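Local coordinates for putative Nitroreductase (Desulfovibrio desulfuricans subsp. desulfuricans str. G20, PDB 3E39), which binds flavin mononucleotide and is probably an FMN-dependent oxidoreductase of the nitroreductase family, at the interface of chains A and B. Residues are numbered along the deposited sequence; one frame, centred on the assembly and turned at random. Chains: chain A/B, Putative Nitroreductase.

The interface of chains A and B. Residues chain A 11, 33, 110-111, 114-115; chain B 6, 8-9, 12.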
loop_
_atom_site.group_PDB
_atom_site.type_symbol
_atom_site.label_atom_id
_atom_site.label_comp_id
_atom_site.label_asym_id
_atom_site.label_seq_id
_atom_site.Cartn_x
_atom_site.Cartn_y
_atom_site.Cartn_z
ATOM N N ALA A 11 6.988 9.514 -8.936
ATOM C CA ALA A 11 6.159 8.336 -9.289
ATOM C C ALA A 11 4.915 8.245 -8.396
ATOM O O ALA A 11 3.795 7.995 -8.858
ATOM C CB ALA A 11 6.987 7.030 -9.179
ATOM N N LEU A 33 8.850 -8.169 -13.263
ATOM C CA LEU A 33 9.284 -7.030 -12.449
ATOM C C LEU A 33 8.136 -6.478 -11.589
ATOM O O LEU A 33 8.360 -6.098 -10.422
ATOM C CB LEU A 33 9.884 -5.911 -13.287
ATOM C CG LEU A 33 11.217 -6.264 -13.933
ATOM C CD1 LEU A 33 11.605 -5.193 -14.932
ATOM C CD2 LEU A 33 12.316 -6.472 -12.844
ATOM N N LEU A 110 2.986 1.244 -8.740
ATOM C CA LEU A 110 4.175 2.086 -8.864
ATOM C C LEU A 110 5.178 1.438 -9.847
ATOM O O LEU A 110 5.778 2.106 -10.694
ATOM C CB LEU A 110 4.821 2.331 -7.500
ATOM C CG LEU A 110 3.998 3.221 -6.553
ATOM C CD1 LEU A 110 4.604 3.284 -5.136
ATOM C CD2 LEU A 110 3.849 4.651 -7.144
ATOM N N ALA A 111 5.333 0.125 -9.739
ATOM C CA ALA A 111 6.213 -0.612 -10.632
ATOM C C ALA A 111 5.734 -0.506 -12.075
ATOM O O ALA A 111 6.551 -0.259 -12.982
ATOM C CB ALA A 111 6.349 -2.069 -10.211
ATOM N N ALA A 114 6.520 2.989 -13.277
ATOM C CA ALA A 114 7.985 3.070 -13.465
ATOM C C ALA A 114 8.416 2.424 -14.785
ATOM O O ALA A 114 9.404 2.825 -15.401
ATOM C CB ALA A 114 8.720 2.401 -12.282
ATOM N N LEU A 115 7.661 1.418 -15.219
ATOM C CA LEU A 115 7.945 0.718 -16.473
ATOM C C LEU A 115 7.224 1.328 -17.677
ATOM O O LEU A 115 7.176 0.701 -18.739
ATOM C CB LEU A 115 7.597 -0.774 -16.329
ATOM C CG LEU A 115 8.450 -1.626 -15.374
ATOM C CD1 LEU A 115 7.822 -2.975 -15.141
ATOM C CD2 LEU A 115 9.867 -1.820 -15.902
ATOM N N ASN B 6 16.091 0.926 -12.608
ATOM C CA ASN B 6 15.045 1.875 -12.311
ATOM C C ASN B 6 15.012 2.260 -10.822
ATOM O O ASN B 6 14.893 1.383 -9.978
ATOM C CB ASN B 6 13.715 1.268 -12.708
ATOM C CG ASN B 6 12.602 2.244 -12.608
ATOM O OD1 ASN B 6 12.071 2.512 -11.532
ATOM N ND2 ASN B 6 12.220 2.788 -13.742
ATOM N N VAL B 8 12.695 3.602 -8.966
ATOM C CA VAL B 8 11.444 3.217 -8.290
ATOM C C VAL B 8 11.486 1.716 -7.940
ATOM O O VAL B 8 11.165 1.281 -6.808
ATOM C CB VAL B 8 10.217 3.562 -9.152
ATOM C CG1 VAL B 8 8.931 3.049 -8.509
ATOM C CG2 VAL B 8 10.121 5.093 -9.407
ATOM N N LEU B 9 11.878 0.885 -8.910
ATOM C CA LEU B 9 11.958 -0.561 -8.648
ATOM C C LEU B 9 13.006 -0.876 -7.572
ATOM O O LEU B 9 12.790 -1.749 -6.730
ATOM C CB LEU B 9 12.257 -1.356 -9.927
ATOM C CG LEU B 9 11.220 -1.210 -11.037
ATOM C CD1 LEU B 9 11.596 -2.092 -12.241
ATOM C CD2 LEU B 9 9.778 -1.527 -10.596
ATOM N N ILE B 12 11.622 0.037 -4.152
ATOM C CA ILE B 12 10.656 -0.970 -3.739
ATOM C C ILE B 12 11.350 -2.188 -3.177
ATOM O O ILE B 12 10.918 -2.747 -2.181
ATOM C CB ILE B 12 9.702 -1.348 -4.899
ATOM C CG1 ILE B 12 8.733 -0.185 -5.143
ATOM C CG2 ILE B 12 8.928 -2.640 -4.549
ATOM C CD1 ILE B 12 7.918 -0.278 -6.432
#
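The flat group here is the carboxamide of B:Asn6, whose outer end meets the methyl of A:Ala114 obliquely: OD1 of B:Asn6 comes closest to the A:Ala114 CB, at 3.4 Å, and ND2 sits beside the A:Ala114 carbonyl O without a hydrogen bond. Its oxygen also turns back to its own chain: the backbone N of B:Leu9 donates to B:Asn6 OD1 at 3.1 Å, within the carbonyl plane and on a lone pair, 159° at the hydrogen. A weaker bond comes from B:Val8 N. B:Asn6 thus caps the start of helix 7-14, its CG anti to the backbone N (chi1 -172°), and the bonded oxygen fixes how the amide is turned towards the partner chain. No hydrogen bond crosses this patch; apart from the carboxamide the groups that meet are apolar.

Behind the cap, B:Val8 lays its CB 3.7 Å from the A:Ala114 CB, while its CG2 branch touches A:Ala11. B:Leu9 is the wedge of the patch, its methyls splitting between alanine and leucines. B:Leu9 CD2 presses onto the A:Ala111 CB at 3.5 Å, a tight fit that the small alanine side chain permits. B:Leu9 CD1 reaches A:Leu115 CD2 and A:Leu33 CD1, each 4.1 Å away, crossing both leucines at about a right angle.

The result is a worked example of close apolar packing of branched side chains against alanines: the capped helix 7-14 of chain B settles on the C-terminal end of helix 94-114 of chain A, flanked by A:Leu33 of helix 28-39 and A:Ala11 of the counterpart helix 7-14. Repeated by the two-fold, this patch contributes to the homodimer typical of FMN-binding nitroreductases, in which the flavin sites lie between subunits.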